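Local coordinates for ferric uptake regulation protein (Helicobacter pylori, PDB 2XIG) that probably acts as a global transcriptional repressor, a homodimer that uses ferrous iron as cofactor to bind the operators of the genes it controls, at residues G40-P45 with H97-C102; I77-T82 with R87-A92; R119-V124 with A129-H134; L103-I108 with K143-S148; R3-T6 with E12-R15. The protein carries 2 engineered substitutions. One frame throughout, in Å; residues are numbered along the deposited sequence.

Contact 1: residues G40-P45 with H97-C102; sequences GTHLSP and HDHIIC. With ZN (zinc ion), chain L; ZN (zinc ion), chain N; ZN (zinc ion), chain M.
H42, in the loop between helix 27-38 and helix 45-52, faces H99 on strand 98-102 with CA atoms 10.7 Å apart, and no hydrogen bond joins the two segments. The gap is bridged by a mononuclear zinc site set between the winged-helix DNA-binding part of this Fur-family protein and its dimerization part. H42 comes from the first, H97 and H99 from the second. Each histidine binds through NE2: H42 NE2 lies 2.2 Å from zinc, while H97 NE2 and H99 NE2 each lie 2.1 Å from it. The bidentate carboxylate of E90, on the wing hairpin, completes the shell.

The H42 and H99 rings meet obliquely, centroids 5.1 Å apart and planes at 77°, and H42 NE2 lies at the edge of the H99 ring. H97 NE2 in turn lies near the plane of the H42 ring, at its edge. H97 CG is wedged over the backbone, flanked by N and C (chi1 60°), and its ND1 is tied to E95, which would fix how the ring turns at the metal. H42 NE2 and H99 NE2 are 3.3 Å apart, held that close by the shared metal rather than by a hydrogen bond.

The same strand serves two further zinc ions. C102 SG reaches the ion it shares with C105, C142 and C145. D98, between the two histidines, binds a zinc shared with H96, E117 and H134. Its carboxylate grips that ion unevenly, OD2 at 2.1 Å from zinc and OD1 at 2.5 Å.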
# COMPACT_ATOMS: atom_id res chain seq x y z
N GLY C 40 -13.65 19.72 17.11
CA GLY C 40 -14.17 20.10 15.81
C GLY C 40 -13.59 19.25 14.69
O GLY C 40 -13.84 19.50 13.51
N THR C 41 -12.82 18.23 15.05
CA THR C 41 -12.20 17.38 14.04
C THR C 41 -12.45 15.88 14.32
O THR C 41 -13.34 15.54 15.09
CB THR C 41 -10.69 17.72 13.90
OG1 THR C 41 -10.12 17.00 12.79
CG2 THR C 41 -9.95 17.42 15.20
N HIS C 42 -11.69 15.00 13.68
CA HIS C 42 -11.80 13.57 13.97
C HIS C 42 -10.49 13.14 14.62
O HIS C 42 -9.43 13.42 14.09
CB HIS C 42 -12.04 12.76 12.70
CG HIS C 42 -13.26 13.17 11.93
ND1 HIS C 42 -13.36 14.39 11.31
CD2 HIS C 42 -14.41 12.51 11.66
CE1 HIS C 42 -14.52 14.48 10.70
NE2 HIS C 42 -15.18 13.34 10.89
N LEU C 43 -10.57 12.46 15.75
CA LEU C 43 -9.38 12.22 16.56
C LEU C 43 -8.92 10.76 16.54
O LEU C 43 -9.74 9.85 16.55
CB LEU C 43 -9.64 12.65 18.00
CG LEU C 43 -9.87 14.15 18.22
CD1 LEU C 43 -10.15 14.43 19.70
CD2 LEU C 43 -8.68 14.96 17.73
N SER C 44 -7.61 10.56 16.52
CA SER C 44 -7.06 9.22 16.67
C SER C 44 -7.02 8.84 18.14
O SER C 44 -7.02 9.71 19.01
CB SER C 44 -5.64 9.17 16.09
OG SER C 44 -4.77 9.97 16.87
N PRO C 45 -6.98 7.53 18.44
CA PRO C 45 -6.82 7.10 19.83
C PRO C 45 -5.60 7.74 20.50
O PRO C 45 -5.68 8.10 21.67
CB PRO C 45 -6.64 5.59 19.70
CG PRO C 45 -7.37 5.24 18.44
CD PRO C 45 -7.11 6.39 17.51
N HIS C 97 -23.16 12.92 7.69
CA HIS C 97 -22.25 13.47 6.71
C HIS C 97 -21.31 12.39 6.21
O HIS C 97 -21.11 11.35 6.86
CB HIS C 97 -21.42 14.59 7.32
CG HIS C 97 -20.60 14.14 8.48
ND1 HIS C 97 -21.09 14.11 9.77
CD2 HIS C 97 -19.33 13.66 8.55
CE1 HIS C 97 -20.16 13.64 10.58
NE2 HIS C 97 -19.09 13.36 9.87
N ASP C 98 -20.74 12.64 5.06
CA ASP C 98 -19.76 11.75 4.47
C ASP C 98 -18.41 12.42 4.53
O ASP C 98 -18.30 13.51 5.09
CB ASP C 98 -20.19 11.47 3.05
CG ASP C 98 -21.61 10.94 3.00
OD1 ASP C 98 -21.82 9.82 3.49
OD2 ASP C 98 -22.51 11.65 2.50
N HIS C 99 -17.37 11.79 3.98
CA HIS C 99 -16.03 12.28 4.25
C HIS C 99 -15.13 12.41 3.05
O HIS C 99 -15.09 11.53 2.19
CB HIS C 99 -15.33 11.38 5.26
CG HIS C 99 -16.02 11.32 6.59
ND1 HIS C 99 -16.95 10.35 6.90
CD2 HIS C 99 -15.92 12.12 7.68
CE1 HIS C 99 -17.38 10.54 8.13
NE2 HIS C 99 -16.77 11.61 8.62
N ILE C 100 -14.41 13.52 3.02
CA ILE C 100 -13.31 13.73 2.09
C ILE C 100 -12.02 13.60 2.91
O ILE C 100 -11.92 14.13 4.00
CB ILE C 100 -13.41 15.14 1.47
CG1 ILE C 100 -14.56 15.18 0.47
CG2 ILE C 100 -12.11 15.55 0.81
CD1 ILE C 100 -15.12 16.57 0.21
N ILE C 101 -11.04 12.87 2.39
CA ILE C 101 -9.78 12.64 3.11
C ILE C 101 -8.61 12.93 2.19
O ILE C 101 -8.54 12.38 1.09
CB ILE C 101 -9.67 11.18 3.61
CG1 ILE C 101 -10.89 10.77 4.44
CG2 ILE C 101 -8.37 10.97 4.39
CD1 ILE C 101 -11.93 10.01 3.64
N CYS C 102 -7.70 13.79 2.62
CA CYS C 102 -6.54 14.13 1.82
C CYS C 102 -5.47 13.04 1.94
O CYS C 102 -5.05 12.71 3.04
CB CYS C 102 -5.94 15.47 2.25
SG CYS C 102 -4.49 15.88 1.27
ZN ZN L . -17.19 12.65 10.40
ZN ZN N . -24.21 10.42 2.89
ZN ZN M . -3.75 17.85 2.37

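Contact 2: residues I77-T82 with R87-A92. Engineered in segment 77-82: S78 (natural residue Cys). With ZN (zinc ion), chain L.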
# COMPACT_ATOMS: atom_id res chain seq x y z
N ILE C 77 -20.16 7.08 19.76
CA ILE C 77 -19.17 7.67 18.87
C ILE C 77 -19.18 6.93 17.54
O ILE C 77 -19.66 5.79 17.47
CB ILE C 77 -17.75 7.66 19.49
CG1 ILE C 77 -17.23 6.22 19.64
CG2 ILE C 77 -17.73 8.37 20.83
CD1 ILE C 77 -15.83 6.12 20.26
N SER C 78 -18.66 7.57 16.49
CA SER C 78 -18.53 6.97 15.17
C SER C 78 -17.05 6.86 14.82
O SER C 78 -16.26 7.72 15.22
CB SER C 78 -19.20 7.85 14.11
OG SER C 78 -20.44 8.35 14.57
N VAL C 79 -16.70 5.83 14.06
CA VAL C 79 -15.33 5.63 13.58
C VAL C 79 -15.22 5.79 12.06
O VAL C 79 -16.11 5.39 11.31
CB VAL C 79 -14.75 4.25 14.02
CG1 VAL C 79 -15.53 3.11 13.38
CG2 VAL C 79 -13.27 4.15 13.71
N LEU C 80 -14.13 6.41 11.61
CA LEU C 80 -13.81 6.56 10.19
C LEU C 80 -12.49 5.82 10.00
O LEU C 80 -11.53 6.12 10.69
CB LEU C 80 -13.62 8.04 9.85
CG LEU C 80 -13.21 8.46 8.44
CD1 LEU C 80 -14.22 8.00 7.40
CD2 LEU C 80 -13.00 9.97 8.36
N GLU C 81 -12.46 4.85 9.10
CA GLU C 81 -11.21 4.12 8.84
C GLU C 81 -10.68 4.40 7.44
O GLU C 81 -11.42 4.28 6.47
CB GLU C 81 -11.42 2.61 9.01
CG GLU C 81 -12.28 2.22 10.20
CD GLU C 81 -12.50 0.72 10.29
OE1 GLU C 81 -13.65 0.31 10.58
OE2 GLU C 81 -11.53 -0.04 10.08
N THR C 82 -9.41 4.78 7.34
CA THR C 82 -8.70 4.71 6.06
C THR C 82 -7.25 4.30 6.29
O THR C 82 -6.71 4.48 7.39
CB THR C 82 -8.73 6.04 5.25
OG1 THR C 82 -7.76 6.97 5.77
CG2 THR C 82 -10.12 6.68 5.25
N ARG C 87 -7.58 4.78 11.98
CA ARG C 87 -8.90 4.92 12.58
C ARG C 87 -9.02 6.26 13.28
O ARG C 87 -8.14 6.65 14.05
CB ARG C 87 -9.17 3.78 13.58
CG ARG C 87 -9.40 2.43 12.93
CD ARG C 87 -9.54 1.31 13.96
NE ARG C 87 -10.89 1.20 14.50
CZ ARG C 87 -11.80 0.33 14.07
NH1 ARG C 87 -11.51 -0.51 13.09
NH2 ARG C 87 -13.01 0.30 14.62
N ARG C 88 -10.10 6.99 13.01
CA ARG C 88 -10.32 8.25 13.68
C ARG C 88 -11.77 8.33 14.16
O ARG C 88 -12.66 7.77 13.54
CB ARG C 88 -9.94 9.43 12.79
CG ARG C 88 -8.42 9.59 12.67
CD ARG C 88 -8.00 10.85 11.96
NE ARG C 88 -6.81 11.43 12.58
CZ ARG C 88 -5.60 10.89 12.53
NH1 ARG C 88 -5.41 9.75 11.88
NH2 ARG C 88 -4.57 11.48 13.12
N TYR C 89 -11.98 9.03 15.27
CA TYR C 89 -13.25 8.96 15.99
C TYR C 89 -13.91 10.32 16.13
O TYR C 89 -13.25 11.36 16.18
CB TYR C 89 -13.04 8.36 17.38
CG TYR C 89 -12.68 6.89 17.37
CD1 TYR C 89 -13.66 5.92 17.52
CD2 TYR C 89 -11.36 6.47 17.21
CE1 TYR C 89 -13.34 4.58 17.51
CE2 TYR C 89 -11.03 5.13 17.19
CZ TYR C 89 -12.02 4.19 17.34
OH TYR C 89 -11.71 2.86 17.33
N GLU C 90 -15.24 10.30 16.22
CA GLU C 90 -15.99 11.52 16.44
C GLU C 90 -17.25 11.20 17.22
O GLU C 90 -17.71 10.06 17.25
CB GLU C 90 -16.35 12.17 15.11
CG GLU C 90 -17.12 11.24 14.19
CD GLU C 90 -17.46 11.89 12.86
OE1 GLU C 90 -17.81 13.09 12.86
OE2 GLU C 90 -17.37 11.20 11.82
N ILE C 91 -17.81 12.23 17.84
CA ILE C 91 -19.04 12.06 18.60
C ILE C 91 -20.17 11.70 17.63
O ILE C 91 -20.22 12.22 16.51
CB ILE C 91 -19.34 13.36 19.39
CG1 ILE C 91 -20.33 13.11 20.53
CG2 ILE C 91 -19.78 14.49 18.45
CD1 ILE C 91 -19.76 12.26 21.66
N ALA C 92 -21.05 10.79 18.03
CA ALA C 92 -22.10 10.29 17.16
C ALA C 92 -23.23 11.30 16.99
O ALA C 92 -23.95 11.28 15.99
CB ALA C 92 -22.65 8.97 17.68
ZN ZN L . -17.19 12.65 10.40
O HOH W 1 -20.89 11.09 13.79
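V79 and Y89 run alongside each other on one face of the hairpin, with V79 CG2 over the tyrosine ring, off-centre toward its rim and 4.0 Å from the ring centroid: a CH-pi contact. I77 CD1 touches Y89 CD1 at 3.5 Å, approaching the ring obliquely. On the same face as V79 and Y89, E81 OE2 forms a salt bridge to R87 NH1 at 3.0 Å, carboxylate and guanidinium planes 45° apart. The arginine bends at chi3 (84°), bringing its NE to Y89 OH in a weak hydrogen bond.

Four backbone bonds set the pairing of the strands, a reciprocal pair between S78 and E90 and another between L80 and R88, as in the antiparallel wing hairpin of a winged-helix domain. On the other face S78, an engineered residue, shares a water with I91 O; the water lies 2.9 Å from S78 OG. Further out, helix 61-73 packs against I77 and Y89, and Y89 is also bonded through its backbone to L43.

E90 leaves that second face with CG between the backbone N and the carbonyl carbon (chi1 56°) and clamps zinc asymmetrically, OE2 at 2.0 Å and OE1 at 2.6 Å, beside H42, H97 and H99. K94 hydrogen-bonds OE1, which would probably draw charge from that oxygen and leave OE2 the stronger of the two carboxylate donors.

Contact 3: residues R119-V124 with A129-H134; sequences RQNEVV and AKLISH. With ZN (zinc ion), chain N.
Q120 holds its OE1 over the centre of the H134 imidazole, 3.5 Å above the ring plane, while amide and ring planes stand 70° apart. This is the closely packed end of the contact. H134 NE2 binds zinc at 2.0 Å, a pull that would probably make the ring poorer in electrons and easier for a carbonyl oxygen to approach. Q120 NE2 is buried here without any polar partner. Alongside, V124 CG2 meets L131 CB at 3.9 Å, the two side chains crossing at about a right angle; with CG1 beside the backbone N (chi1 -55°), CG2 is the branch turned to the strand.

At the turn, A129 N donates to V124 O over 3.0 Å, tying the last part of helix 114-126 to the start of strand 130-141. This helix and the strand that follows it belong to the dimerization domain of the Fur fold, and the strand pairs antiparallel with a strand of the second subunit. H96, D98 and E117 complete the zinc site.

The rim of the contact is thinner: N121 buries little surface, and just its OD1 meets L131 CD2, at 3.7 Å. R119, on another side of the helix, turns from the strand altogether, its NH1 salt-bridged to E122 OE1 at 2.9 Å and its NH2 to D113 of the second subunit.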
# COMPACT_ATOMS: atom_id res chain seq x y z
N ARG C 119 -29.57 11.31 -5.33
CA ARG C 119 -29.17 10.50 -6.48
C ARG C 119 -28.92 9.03 -6.11
O ARG C 119 -29.23 8.14 -6.90
CB ARG C 119 -27.95 11.09 -7.18
CG ARG C 119 -27.52 10.31 -8.42
CD ARG C 119 -28.64 10.21 -9.45
NE ARG C 119 -28.29 9.29 -10.53
CZ ARG C 119 -29.15 8.86 -11.46
NH1 ARG C 119 -30.41 9.29 -11.45
NH2 ARG C 119 -28.74 8.02 -12.40
N GLN C 120 -28.37 8.79 -4.93
CA GLN C 120 -28.19 7.42 -4.47
C GLN C 120 -29.54 6.73 -4.34
O GLN C 120 -29.68 5.55 -4.68
CB GLN C 120 -27.44 7.39 -3.14
CG GLN C 120 -26.01 7.90 -3.25
CD GLN C 120 -25.36 8.08 -1.89
OE1 GLN C 120 -26.04 8.11 -0.86
NE2 GLN C 120 -24.04 8.19 -1.88
N ASN C 121 -30.54 7.45 -3.85
CA ASN C 121 -31.89 6.91 -3.77
C ASN C 121 -32.41 6.54 -5.16
O ASN C 121 -32.96 5.46 -5.36
CB ASN C 121 -32.83 7.88 -3.06
CG ASN C 121 -32.64 7.89 -1.55
OD1 ASN C 121 -32.81 6.86 -0.89
ND2 ASN C 121 -32.30 9.04 -0.99
N GLU C 122 -32.23 7.45 -6.12
CA GLU C 122 -32.65 7.20 -7.50
C GLU C 122 -31.97 5.95 -8.07
O GLU C 122 -32.60 5.12 -8.72
CB GLU C 122 -32.36 8.41 -8.39
CG GLU C 122 -33.15 9.66 -8.03
CD GLU C 122 -32.87 10.84 -8.97
OE1 GLU C 122 -31.75 10.92 -9.53
OE2 GLU C 122 -33.78 11.68 -9.14
N VAL C 123 -30.68 5.82 -7.81
CA VAL C 123 -29.92 4.69 -8.36
C VAL C 123 -30.40 3.33 -7.83
O VAL C 123 -30.59 2.39 -8.60
CB VAL C 123 -28.40 4.85 -8.15
CG1 VAL C 123 -27.66 3.59 -8.59
CG2 VAL C 123 -27.90 6.05 -8.92
N VAL C 124 -30.60 3.22 -6.52
CA VAL C 124 -31.04 1.94 -5.96
C VAL C 124 -32.47 1.64 -6.37
O VAL C 124 -32.91 0.49 -6.35
CB VAL C 124 -30.93 1.89 -4.43
CG1 VAL C 124 -29.52 2.22 -3.98
CG2 VAL C 124 -31.95 2.84 -3.80
N ALA C 129 -34.47 -1.78 -5.13
CA ALA C 129 -33.95 -2.11 -3.81
C ALA C 129 -34.25 -1.00 -2.82
O ALA C 129 -34.53 0.14 -3.21
CB ALA C 129 -32.46 -2.37 -3.89
N LYS C 130 -34.19 -1.32 -1.54
CA LYS C 130 -34.46 -0.36 -0.49
C LYS C 130 -33.14 0.06 0.16
O LYS C 130 -32.44 -0.75 0.75
CB LYS C 130 -35.42 -0.95 0.54
CG LYS C 130 -35.50 -0.21 1.87
CD LYS C 130 -36.21 1.13 1.76
CE LYS C 130 -36.44 1.73 3.14
NZ LYS C 130 -36.87 3.16 3.08
N LEU C 131 -32.80 1.34 0.03
CA LEU C 131 -31.54 1.82 0.58
C LEU C 131 -31.63 1.86 2.10
O LEU C 131 -32.59 2.40 2.66
CB LEU C 131 -31.18 3.20 0.01
CG LEU C 131 -29.86 3.84 0.45
CD1 LEU C 131 -28.69 2.85 0.33
CD2 LEU C 131 -29.59 5.10 -0.37
N ILE C 132 -30.64 1.29 2.77
CA ILE C 132 -30.62 1.24 4.22
C ILE C 132 -29.57 2.18 4.77
O ILE C 132 -29.87 3.06 5.58
CB ILE C 132 -30.31 -0.16 4.72
CG1 ILE C 132 -31.45 -1.12 4.36
CG2 ILE C 132 -30.02 -0.13 6.22
CD1 ILE C 132 -32.83 -0.66 4.82
N SER C 133 -28.33 1.98 4.35
CA SER C 133 -27.27 2.91 4.71
C SER C 133 -26.23 2.97 3.61
O SER C 133 -26.29 2.23 2.63
CB SER C 133 -26.61 2.52 6.03
OG SER C 133 -25.87 1.31 5.90
N HIS C 134 -25.28 3.87 3.77
CA HIS C 134 -24.20 3.97 2.80
C HIS C 134 -22.92 4.42 3.47
O HIS C 134 -22.95 5.01 4.55
CB HIS C 134 -24.59 4.91 1.66
CG HIS C 134 -24.81 6.32 2.09
ND1 HIS C 134 -26.02 6.78 2.57
CD2 HIS C 134 -23.97 7.39 2.10
CE1 HIS C 134 -25.91 8.06 2.87
NE2 HIS C 134 -24.69 8.46 2.60
ZN ZN N . -24.21 10.42 2.89

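Contact 4: residues L103-I108 with K143-S148; sequences LHCGKI and KECQES. With ZN (zinc ion), chain M.
C145 presses its sulfur against the edge of the H104 imidazole, SG 3.4 Å from CD2 and in the plane of the ring rather than over a face. H104 reaches this position with CG anti to the backbone N (chi1 -173°), and W141 of the fourth subunit meets the ring edge-to-face. The same sulfur touches C105 CB, also at 3.4 Å, because both cysteines are drawn to one ion: C105 SG lies 2.3 Å from zinc and C145 SG 2.4 Å from it.

C102 and C142 supply the other two sulfurs, giving a four-cysteine site built from two CxxC pairs, one at the end of strand 98-102 and in the turn after it, the other at the short, weakly bonded helix 143-146 after strand 130-141. The first turn resembles a zinc knuckle. G106 takes a positive phi, 81°, and K107 N comes back to C105 SG as a hydrogen-bond donor at 3.5 Å.

Beside the metal, K107 and E144 cross at about a right angle, with a salt bridge from K107 NZ to E144 OE1. NZ is modelled 2.5 Å from OE1, a value too short to be taken literally. The lysine is bent at chi3 and the glutamate at chi2, and these bends bring the groups together. The surroundings are largely surface, with C145 O accepting a hydrogen bond from K130 of the third subunit.

Four thiolates around one zinc would leave a net negative cluster; the backbone N-H at C105 SG probably relieves part of that charge, and the zinc-sulfur bonds pin helix 143-146 to the turn after strand 98-102.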
# COMPACT_ATOMS: atom_id res chain seq x y z
N LEU C 103 -5.06 12.50 0.80
CA LEU C 103 -4.06 11.43 0.78
C LEU C 103 -2.67 11.89 1.20
O LEU C 103 -1.82 11.06 1.52
CB LEU C 103 -3.97 10.83 -0.62
CG LEU C 103 -5.20 10.03 -1.03
CD1 LEU C 103 -5.29 9.96 -2.53
CD2 LEU C 103 -5.16 8.64 -0.41
N HIS C 104 -2.44 13.20 1.20
CA HIS C 104 -1.10 13.70 1.49
C HIS C 104 -0.95 14.10 2.95
O HIS C 104 0.01 13.70 3.61
CB HIS C 104 -0.73 14.86 0.56
CG HIS C 104 0.70 15.31 0.71
ND1 HIS C 104 1.77 14.47 0.47
CD2 HIS C 104 1.22 16.50 1.07
CE1 HIS C 104 2.90 15.13 0.69
NE2 HIS C 104 2.59 16.36 1.05
N CYS C 105 -1.91 14.86 3.47
CA CYS C 105 -1.80 15.39 4.83
C CYS C 105 -2.77 14.74 5.82
O CYS C 105 -2.69 14.98 7.02
CB CYS C 105 -1.96 16.91 4.83
SG CYS C 105 -3.69 17.48 4.67
N GLY C 106 -3.69 13.93 5.31
CA GLY C 106 -4.59 13.18 6.17
C GLY C 106 -5.78 13.97 6.69
O GLY C 106 -6.61 13.45 7.44
N LYS C 107 -5.86 15.24 6.30
CA LYS C 107 -6.97 16.10 6.70
C LYS C 107 -8.32 15.50 6.30
O LYS C 107 -8.45 14.94 5.21
CB LYS C 107 -6.80 17.47 6.05
CG LYS C 107 -7.99 18.39 6.13
CD LYS C 107 -7.77 19.61 5.24
CE LYS C 107 -6.46 20.29 5.60
NZ LYS C 107 -6.16 21.42 4.69
N ILE C 108 -9.32 15.64 7.16
CA ILE C 108 -10.66 15.14 6.87
C ILE C 108 -11.63 16.30 6.74
O ILE C 108 -11.66 17.19 7.59
CB ILE C 108 -11.16 14.16 7.96
CG1 ILE C 108 -10.30 12.90 7.98
CG2 ILE C 108 -12.64 13.80 7.73
CD1 ILE C 108 -10.34 12.15 9.30
N LYS C 143 -6.73 21.40 -0.96
CA LYS C 143 -6.28 22.72 -1.40
C LYS C 143 -4.91 23.06 -0.83
O LYS C 143 -4.04 23.53 -1.56
CB LYS C 143 -7.30 23.78 -0.96
CG LYS C 143 -6.97 25.18 -1.43
CD LYS C 143 -8.02 26.17 -0.94
CE LYS C 143 -7.74 27.57 -1.45
NZ LYS C 143 -6.42 28.08 -0.97
N GLU C 144 -4.72 22.83 0.46
CA GLU C 144 -3.50 23.27 1.14
C GLU C 144 -2.25 22.52 0.65
O GLU C 144 -1.18 23.11 0.51
CB GLU C 144 -3.64 23.16 2.66
CG GLU C 144 -4.52 24.25 3.30
CD GLU C 144 -5.99 24.14 2.91
OE1 GLU C 144 -6.50 23.00 2.78
OE2 GLU C 144 -6.65 25.19 2.74
N CYS C 145 -2.40 21.22 0.39
CA CYS C 145 -1.28 20.42 -0.11
C CYS C 145 -0.94 20.69 -1.57
O CYS C 145 0.20 20.49 -2.00
CB CYS C 145 -1.55 18.92 0.10
SG CYS C 145 -1.50 18.42 1.81
N GLN C 146 -1.93 21.14 -2.34
CA GLN C 146 -1.69 21.47 -3.74
C GLN C 146 -0.94 22.79 -3.88
O GLN C 146 -0.38 23.08 -4.93
CB GLN C 146 -3.01 21.55 -4.53
CG GLN C 146 -3.61 20.19 -4.92
CD GLN C 146 -4.88 20.34 -5.73
OE1 GLN C 146 -5.98 20.36 -5.18
NE2 GLN C 146 -4.74 20.47 -7.04
N GLU C 147 -0.93 23.59 -2.83
CA GLU C 147 -0.25 24.88 -2.90
C GLU C 147 1.22 24.70 -3.26
O GLU C 147 1.91 23.85 -2.70
CB GLU C 147 -0.39 25.66 -1.58
CG GLU C 147 -1.75 26.30 -1.38
CD GLU C 147 -2.08 27.34 -2.43
OE1 GLU C 147 -1.17 28.12 -2.79
OE2 GLU C 147 -3.24 27.38 -2.90
N SER C 148 1.69 25.48 -4.23
CA SER C 148 3.09 25.44 -4.62
C SER C 148 3.93 26.15 -3.57
O SER C 148 3.47 27.12 -2.97
CB SER C 148 3.29 26.11 -5.98
OG SER C 148 4.66 26.39 -6.21
ZN ZN M . -3.75 17.85 2.37

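Contact 5: residues R3-T6 with E12-R15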
# COMPACT_ATOMS: atom_id res chain seq x y z
N ARG C 3 -24.18 20.30 17.44
CA ARG C 3 -24.41 18.99 18.03
C ARG C 3 -25.90 18.69 18.13
O ARG C 3 -26.69 19.59 18.41
CB ARG C 3 -23.76 18.93 19.41
CG ARG C 3 -22.26 19.17 19.38
CD ARG C 3 -21.55 17.95 18.83
NE ARG C 3 -20.09 18.10 18.84
CZ ARG C 3 -19.39 18.57 17.81
NH1 ARG C 3 -20.01 18.95 16.71
NH2 ARG C 3 -18.06 18.67 17.90
N LEU C 4 -26.26 17.43 17.92
CA LEU C 4 -27.66 17.02 17.96
C LEU C 4 -28.21 16.92 19.38
O LEU C 4 -29.42 16.78 19.57
CB LEU C 4 -27.82 15.66 17.27
CG LEU C 4 -27.46 15.58 15.78
CD1 LEU C 4 -27.89 14.24 15.23
CD2 LEU C 4 -28.12 16.72 15.01
N GLU C 5 -27.32 16.99 20.37
CA GLU C 5 -27.67 16.67 21.75
C GLU C 5 -26.66 17.32 22.69
O GLU C 5 -25.49 17.47 22.35
CB GLU C 5 -27.69 15.14 21.91
CG GLU C 5 -28.16 14.61 23.26
CD GLU C 5 -28.19 13.09 23.30
OE1 GLU C 5 -28.53 12.53 24.37
OE2 GLU C 5 -27.88 12.44 22.28
N THR C 6 -27.11 17.72 23.88
CA THR C 6 -26.19 18.29 24.86
C THR C 6 -25.21 17.21 25.35
O THR C 6 -25.55 16.03 25.41
CB THR C 6 -26.91 18.88 26.09
OG1 THR C 6 -27.52 17.83 26.84
CG2 THR C 6 -27.95 19.90 25.68
N GLU C 12 -25.52 11.22 30.53
CA GLU C 12 -26.53 10.51 31.31
C GLU C 12 -26.96 9.22 30.61
O GLU C 12 -27.13 8.18 31.25
CB GLU C 12 -27.75 11.41 31.62
CG GLU C 12 -28.91 10.66 32.30
CD GLU C 12 -28.59 10.10 33.69
OE1 GLU C 12 -29.33 9.20 34.14
OE2 GLU C 12 -27.62 10.56 34.33
N ARG C 13 -27.15 9.28 29.29
CA ARG C 13 -27.37 8.07 28.51
C ARG C 13 -26.20 7.10 28.71
O ARG C 13 -26.39 5.88 28.76
CB ARG C 13 -27.54 8.38 27.03
CG ARG C 13 -28.83 9.09 26.68
CD ARG C 13 -29.17 8.96 25.20
NE ARG C 13 -28.22 9.66 24.34
CZ ARG C 13 -27.32 9.06 23.57
NH1 ARG C 13 -27.24 7.73 23.53
NH2 ARG C 13 -26.51 9.79 22.82
N LEU C 14 -25.00 7.65 28.82
CA LEU C 14 -23.82 6.81 29.06
C LEU C 14 -23.93 6.12 30.41
O LEU C 14 -23.74 4.91 30.51
CB LEU C 14 -22.54 7.64 28.99
CG LEU C 14 -21.27 6.85 29.27
CD1 LEU C 14 -21.13 5.69 28.29
CD2 LEU C 14 -20.04 7.75 29.21
N ARG C 15 -24.24 6.89 31.45
CA ARG C 15 -24.40 6.35 32.80
C ARG C 15 -25.45 5.24 32.81
O ARG C 15 -25.26 4.20 33.43
CB ARG C 15 -24.80 7.45 33.78
CG ARG C 15 -24.74 7.03 35.26
CD ARG C 15 -25.41 8.07 36.16
NE ARG C 15 -26.85 8.14 35.92
CZ ARG C 15 -27.73 7.31 36.47
NH1 ARG C 15 -27.33 6.36 37.30
NH2 ARG C 15 -29.02 7.44 36.19
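Residues 3-6 lead into the N-terminal helix 7-20, and a salt bridge from E5 to R13 links this lead-in to the helix. E5 is stretched out fully, with CG anti to the backbone N (chi1 -175°) and the chain straight beyond it, which carries its carboxylate forward beside the first turn, to meet R13 reaching back. R13 comes from the opposite direction, bent at chi3, and offers the side of its guanidinium. NE donates to E5 OE1 at 2.9 Å, nearly straight at 173°; it meets the syn lone pair of OE1, which lies in the guanidinium plane. NH2 donates to E5 OE2 at 3.0 Å less ideally: the oxygen is met on its syn side but from out of the carboxylate plane, and the two flat groups are turned 31° apart. E5 OE1 has a second partner in S9 OG, so two bonds grip that oxygen.

E12 and R15 repeat the side-on grip within the helix, with R15 NH2 2.7 Å from E12 OE1 and R15 NE 3.0 Å from E12 OE2. L14 is directed elsewhere, into the buried packing against helix 61-73 and helix 27-38. R3 and E5 are also tied to Y37 of helix 27-38, which anchors the lead-in.

T6 follows E5 as N-cap, its OG1 bonded to S9 N. The arrangement is that of an N-capped helix start with a side-on carboxylate-guanidinium salt bridge beside it, here on the first helix of the DNA-binding part, packed on its winged-helix core.

How the contacts relate
Contacts 1 and 2 lie nearest the middle of the chain, with centres 7 Å apart. They share one zinc ion, and L43 is bonded to Y89 through the backbone, so the wing hairpin and the loop carrying H42 are tied together. Strand 98-102 carries ligands of all three metals: contact 3 meets contact 1 at a second zinc and contact 4 meets it at a third. The donors change accordingly, histidine and carboxylate at the first two sites, thiolate at the third, in contact 4. I108 of contact 4 packs on both contacts 1 and 2. Contact 5 is a metal-free surface salt bridge, joined to contact 2 by R3 against I91.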